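PDB 5NFI: minor fimbrium anchoring subunit Mfa2 from Porphyromonas gingivalis, which attaches the minor (Mfa1) fimbriae to the outer membrane and regulates the length of these filaments, which mediate biofilm formation and adhesion to host cells and other bacteria. Local coordinates for residues Y159-A164 / C196-T201; R253-H258 / V267-W272. All coordinates share one frame; numbering follows the deposited sequence.

Contact 1. Residues Y159-A164 / C196-T201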
loop_
_atom_site.group_PDB
_atom_site.type_symbol
_atom_site.label_atom_id
_atom_site.label_comp_id
_atom_site.label_asym_id
_atom_site.label_seq_id
_atom_site.Cartn_x
_atom_site.Cartn_y
_atom_site.Cartn_z
ATOM N N TYR A 159 27.497 4.737 1.004
ATOM C CA TYR A 159 26.331 4.671 1.875
ATOM C C TYR A 159 25.101 4.054 1.191
ATOM O O TYR A 159 24.901 4.163 -0.032
ATOM C CB TYR A 159 26.006 6.069 2.406
ATOM C CG TYR A 159 27.129 6.651 3.255
ATOM C CD1 TYR A 159 28.230 7.268 2.669
ATOM C CD2 TYR A 159 27.087 6.570 4.635
ATOM C CE1 TYR A 159 29.246 7.789 3.430
ATOM C CE2 TYR A 159 28.110 7.085 5.414
ATOM C CZ TYR A 159 29.188 7.694 4.805
ATOM O OH TYR A 159 30.197 8.218 5.580
ATOM N N GLU A 160 24.283 3.397 1.998
ATOM C CA GLU A 160 23.151 2.654 1.487
ATOM C C GLU A 160 21.885 3.030 2.218
ATOM O O GLU A 160 21.846 3.012 3.452
ATOM C CB GLU A 160 23.393 1.151 1.609
ATOM C CG GLU A 160 22.127 0.332 1.676
ATOM C CD GLU A 160 22.303 -1.052 1.104
ATOM O OE1 GLU A 160 23.445 -1.575 1.140
ATOM O OE2 GLU A 160 21.294 -1.612 0.609
ATOM N N ILE A 161 20.859 3.378 1.449
ATOM C CA ILE A 161 19.562 3.692 2.001
ATOM C C ILE A 161 18.674 2.458 1.940
ATOM O O ILE A 161 18.609 1.752 0.919
ATOM C CB ILE A 161 18.920 4.872 1.271
ATOM C CG1 ILE A 161 19.891 6.069 1.320
ATOM C CG2 ILE A 161 17.593 5.238 1.923
ATOM C CD1 ILE A 161 19.490 7.267 0.488
ATOM N N LYS A 162 18.035 2.184 3.071
ATOM C CA LYS A 162 17.192 1.024 3.226
ATOM C C LYS A 162 15.852 1.410 3.794
ATOM O O LYS A 162 15.751 2.316 4.625
ATOM C CB LYS A 162 17.843 -0.010 4.130
ATOM C CG LYS A 162 19.094 -0.613 3.568
ATOM C CD LYS A 162 19.547 -1.752 4.436
ATOM C CE LYS A 162 21.033 -2.016 4.258
ATOM N NZ LYS A 162 21.464 -3.280 4.948
ATOM N N LEU A 163 14.828 0.694 3.345
ATOM C CA LEU A 163 13.465 0.902 3.794
ATOM C C LEU A 163 12.841 -0.432 4.184
ATOM O O LEU A 163 12.545 -1.281 3.316
ATOM C CB LEU A 163 12.646 1.577 2.698
ATOM C CG LEU A 163 11.184 1.909 2.993
ATOM C CD1 LEU A 163 11.060 3.018 4.031
ATOM C CD2 LEU A 163 10.508 2.304 1.703
ATOM N N ALA A 164 12.652 -0.619 5.485
ATOM C CA ALA A 164 12.033 -1.826 6.004
ATOM C C ALA A 164 10.603 -1.554 6.460
ATOM O O ALA A 164 10.310 -0.514 7.051
ATOM C CB ALA A 164 12.838 -2.391 7.144
ATOM N N CYS A 196 23.415 11.170 -2.584
ATOM C CA CYS A 196 22.984 9.857 -3.059
ATOM C C CYS A 196 21.462 9.778 -3.012
ATOM O O CYS A 196 20.850 10.164 -2.020
ATOM C CB CYS A 196 23.606 8.730 -2.215
ATOM S SG CYS A 196 23.250 7.063 -2.839
ATOM N N ARG A 197 20.857 9.270 -4.082
ATOM C CA ARG A 197 19.405 9.230 -4.225
ATOM C C ARG A 197 18.950 7.790 -4.421
ATOM O O ARG A 197 19.537 7.062 -5.202
ATOM C CB ARG A 197 18.969 10.099 -5.406
ATOM C CG ARG A 197 17.585 10.731 -5.300
ATOM C CD ARG A 197 17.277 11.488 -6.596
ATOM N NE ARG A 197 16.017 12.242 -6.603
ATOM C CZ ARG A 197 15.881 13.479 -6.120
ATOM N NH1 ARG A 197 16.923 14.091 -5.552
ATOM N NH2 ARG A 197 14.703 14.104 -6.185
ATOM N N ALA A 198 17.906 7.384 -3.708
ATOM C CA ALA A 198 17.354 6.042 -3.801
ATOM C C ALA A 198 15.834 6.093 -4.035
ATOM O O ALA A 198 15.136 6.947 -3.474
ATOM C CB ALA A 198 17.675 5.255 -2.542
ATOM N N PHE A 199 15.325 5.179 -4.866
ATOM C CA PHE A 199 13.886 5.108 -5.108
ATOM C C PHE A 199 13.283 3.757 -4.700
ATOM O O PHE A 199 13.725 2.699 -5.153
ATOM C CB PHE A 199 13.578 5.398 -6.572
ATOM C CG PHE A 199 12.113 5.331 -6.903
ATOM C CD1 PHE A 199 11.293 6.423 -6.699
ATOM C CD2 PHE A 199 11.550 4.163 -7.409
ATOM C CE1 PHE A 199 9.937 6.354 -7.006
ATOM C CE2 PHE A 199 10.205 4.086 -7.704
ATOM C CZ PHE A 199 9.397 5.181 -7.507
ATOM N N PHE A 200 12.269 3.810 -3.844
ATOM C CA PHE A 200 11.607 2.613 -3.345
ATOM C C PHE A 200 10.138 2.593 -3.756
ATOM O O PHE A 200 9.461 3.623 -3.733
ATOM C CB PHE A 200 11.682 2.528 -1.813
ATOM C CG PHE A 200 13.064 2.610 -1.266
ATOM C CD1 PHE A 200 13.676 3.838 -1.073
ATOM C CD2 PHE A 200 13.756 1.464 -0.935
ATOM C CE1 PHE A 200 14.958 3.910 -0.564
ATOM C CE2 PHE A 200 15.047 1.527 -0.423
ATOM C CZ PHE A 200 15.648 2.739 -0.242
ATOM N N THR A 201 9.636 1.427 -4.122
ATOM C CA THR A 201 8.206 1.280 -4.192
ATOM C C THR A 201 7.804 0.306 -3.101
ATOM O O THR A 201 8.177 -0.874 -3.124
ATOM C CB THR A 201 7.714 0.783 -5.561
ATOM O OG1 THR A 201 8.173 1.667 -6.586
ATOM C CG2 THR A 201 6.202 0.764 -5.575
#

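Contact 2. Residues R253-H258 / V267-W272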
loop_
_atom_site.group_PDB
_atom_site.type_symbol
_atom_site.label_atom_id
_atom_site.label_comp_id
_atom_site.label_asym_id
_atom_site.label_seq_id
_atom_site.Cartn_x
_atom_site.Cartn_y
_atom_site.Cartn_z
ATOM N N ARG A 253 14.443 14.169 2.170
ATOM C CA ARG A 253 15.835 14.587 2.210
ATOM C C ARG A 253 16.448 14.373 3.587
ATOM O O ARG A 253 15.880 14.751 4.609
ATOM C CB ARG A 253 15.983 16.043 1.798
ATOM C CG ARG A 253 17.431 16.487 1.805
ATOM C CD ARG A 253 17.587 17.862 1.225
ATOM N NE ARG A 253 18.936 18.346 1.445
ATOM C CZ ARG A 253 19.223 19.530 1.981
ATOM N NH1 ARG A 253 18.245 20.360 2.333
ATOM N NH2 ARG A 253 20.489 19.892 2.144
ATOM N N LEU A 254 17.609 13.740 3.595
ATOM C CA LEU A 254 18.379 13.555 4.812
ATOM C C LEU A 254 19.647 14.392 4.719
ATOM O O LEU A 254 20.474 14.186 3.832
ATOM C CB LEU A 254 18.702 12.083 5.009
ATOM C CG LEU A 254 17.458 11.199 5.071
ATOM C CD1 LEU A 254 17.819 9.711 5.216
ATOM C CD2 LEU A 254 16.540 11.681 6.193
ATOM N N VAL A 255 19.773 15.373 5.601
ATOM C CA VAL A 255 20.969 16.194 5.601
ATOM C C VAL A 255 22.004 15.592 6.541
ATOM O O VAL A 255 21.773 15.481 7.738
ATOM C CB VAL A 255 20.664 17.622 6.012
ATOM C CG1 VAL A 255 21.913 18.482 5.867
ATOM C CG2 VAL A 255 19.524 18.161 5.154
ATOM N N ALA A 256 23.125 15.156 5.975
ATOM C CA ALA A 256 24.202 14.581 6.762
ATOM C C ALA A 256 25.205 15.660 7.144
ATOM O O ALA A 256 25.372 16.664 6.445
ATOM C CB ALA A 256 24.893 13.462 5.994
ATOM N N HIS A 257 25.868 15.450 8.268
ATOM C CA HIS A 257 26.949 16.321 8.670
ATOM C C HIS A 257 27.949 15.499 9.466
ATOM O O HIS A 257 27.577 14.524 10.133
ATOM C CB HIS A 257 26.427 17.502 9.486
ATOM C CG HIS A 257 27.463 18.548 9.762
ATOM N ND1 HIS A 257 28.635 18.648 9.038
ATOM C CD2 HIS A 257 27.510 19.536 10.687
ATOM C CE1 HIS A 257 29.350 19.656 9.500
ATOM N NE2 HIS A 257 28.687 20.214 10.500
ATOM N N HIS A 258 29.220 15.866 9.370
ATOM C CA HIS A 258 30.215 15.221 10.189
ATOM C C HIS A 258 29.831 15.420 11.653
ATOM O O HIS A 258 29.297 16.462 12.021
ATOM C CB HIS A 258 31.602 15.767 9.902
ATOM C CG HIS A 258 32.677 15.049 10.647
ATOM N ND1 HIS A 258 33.158 15.487 11.862
ATOM C CD2 HIS A 258 33.332 13.898 10.375
ATOM C CE1 HIS A 258 34.077 14.644 12.296
ATOM N NE2 HIS A 258 34.202 13.671 11.413
ATOM N N VAL A 267 26.529 11.864 10.681
ATOM C CA VAL A 267 25.216 11.667 11.255
ATOM C C VAL A 267 24.206 12.469 10.471
ATOM O O VAL A 267 24.580 13.325 9.678
ATOM C CB VAL A 267 25.159 12.113 12.703
ATOM C CG1 VAL A 267 26.018 11.219 13.563
ATOM C CG2 VAL A 267 25.593 13.553 12.791
ATOM N N VAL A 268 22.927 12.202 10.702
ATOM C CA VAL A 268 21.862 12.929 10.023
ATOM C C VAL A 268 21.309 13.983 10.979
ATOM O O VAL A 268 20.952 13.671 12.114
ATOM C CB VAL A 268 20.754 11.971 9.545
ATOM C CG1 VAL A 268 19.481 12.722 9.196
ATOM C CG2 VAL A 268 21.227 11.141 8.360
ATOM N N VAL A 269 21.260 15.231 10.519
ATOM C CA VAL A 269 20.922 16.379 11.360
ATOM C C VAL A 269 19.703 17.154 10.871
ATOM O O VAL A 269 19.422 18.237 11.383
ATOM C CB VAL A 269 22.098 17.386 11.446
ATOM C CG1 VAL A 269 23.309 16.763 12.143
ATOM C CG2 VAL A 269 22.469 17.877 10.055
ATOM N N GLN A 270 19.002 16.606 9.881
ATOM C CA GLN A 270 17.791 17.202 9.321
ATOM C C GLN A 270 17.090 16.208 8.410
ATOM O O GLN A 270 17.691 15.670 7.466
ATOM C CB GLN A 270 18.095 18.470 8.527
ATOM C CG GLN A 270 17.810 19.745 9.273
ATOM C CD GLN A 270 18.092 20.989 8.452
ATOM O OE1 GLN A 270 18.307 20.920 7.239
ATOM N NE2 GLN A 270 18.093 22.140 9.119
ATOM N N ILE A 271 15.821 15.960 8.684
ATOM C CA ILE A 271 15.050 15.152 7.770
ATOM C C ILE A 271 13.882 15.969 7.194
ATOM O O ILE A 271 13.014 16.454 7.922
ATOM C CB ILE A 271 14.554 13.859 8.451
ATOM C CG1 ILE A 271 13.458 13.204 7.608
ATOM C CG2 ILE A 271 14.056 14.143 9.849
ATOM C CD1 ILE A 271 13.023 11.845 8.113
ATOM N N TRP A 272 13.916 16.161 5.881
ATOM C CA TRP A 272 12.872 16.866 5.158
ATOM C C TRP A 272 11.953 15.851 4.497
ATOM O O TRP A 272 12.432 14.867 3.927
ATOM C CB TRP A 272 13.467 17.790 4.089
ATOM C CG TRP A 272 14.349 18.888 4.600
ATOM C CD1 TRP A 272 15.627 18.765 5.082
ATOM C CD2 TRP A 272 14.046 20.290 4.635
ATOM N NE1 TRP A 272 16.126 19.997 5.434
ATOM C CE2 TRP A 272 15.176 20.950 5.166
ATOM C CE3 TRP A 272 12.923 21.047 4.291
ATOM C CZ2 TRP A 272 15.211 22.331 5.356
ATOM C CZ3 TRP A 272 12.962 22.414 4.476
ATOM C CH2 TRP A 272 14.098 23.044 5.007
#

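Contact 1. Residues Y159-A164 / C196-T201
Strands 159-164 and 196-201 run side by side in the same direction, 25° apart, with axes 7.8 Å apart, too far for backbone pairing; what joins them is side chains. The biggest bump is Phe200. Its CG stands anti to its own carbonyl carbon (chi1 -55°), which sends the ring along the gap. Leu163 covers one face of the ring and Ile161 meets its tip. Leu163, with CG anti to its backbone N (chi1 -179°), lays CB over that face, 4.0 Å from the ring centroid and offset toward the rim, a CH-pi contact. Its CD2 reaches past the ring to 3.7 Å from Phe200 CB, covering the root of the side chain. At the far tip, Phe200 CZ comes up to the backbone, 3.3 Å from Ile161 O, which sits at the ring edge in its plane, while Ile161 CG2 closes on the same CZ at 3.8 Å. Strand 182-190 pairs antiparallel with both, so the two are next-but-one neighbours where the sheet curls tightly enough for their inner side chains to meet, in a domain probably of the transthyretin-like beta-sandwich kind, as its clan suggests. Further along, the small Ala198 makes a shallow hollow that takes the branched Ile161, CB to CB at 4.0 Å. The isoleucine's CD1 runs on over the backbone to 4.1 Å from Cys196 O, and Leu213 of strand 211-217 also packs against Ile161. Cys196 turns its side chain inward at the end, bringing SG within 4.4 Å of Tyr159 O.

Contact 2. Residues R253-H258 / V267-W272
Arg253 has CG anti to its backbone N (chi1 -179°) and runs extended to NE, while Trp272 has CG anti to its carbonyl carbon (chi1 -62°), so the two side chains leave the sheet side by side. The guanidinium brings NH1 over one face of the indole, 3.8 Å from Trp272 NE1, and Asp151 holds its NH2 in a salt bridge. Val255 packs against both: its CG2 lies over the centre of the guanidinium, 3.5 Å above the plane, and meets the indole at its edge. Trp272 NE1 donates to Gln270 OE1 at 3.0 Å, from above the amide plane, which ties the indole to its own strand. On the other face, Leu254 CD2 packs 3.7 Å from Ile271 CB, and Ala256 and Val268 pair beside them. The backbones are laced by six hydrogen bonds. Val255 uses two of them with successive residues: its O accepts from Val269 N at 2.8 Å, nearly along the C=O axis, and its N gives to Gln270 O at 2.8 Å. Val269 departs from the extended conformation here (psi 9°). Two residues facing one make a beta bulge in an antiparallel beta hairpin.

In the fold
Strand 133-151 connects the two contacts: it pairs antiparallel with strand 196-202 of contact 1 and parallel with strand 249-258 of contact 2. Its Val150 is shared, packing against Ile161 of contact 1 and against Leu254 and Ala256 of contact 2, although the contacts themselves, with centres about 14 Å apart, do not meet. Contact 1 is mostly buried and joins next-but-one strands across the inside of a curl, mainly through apolar side chains, without a hydrogen bond across it. Contact 2 lies farther from the chain's centre and joins directly adjacent strands by backbone bonds; one face turns hydrocarbon inward, the other carries partly exposed charged, amide and aromatic groups.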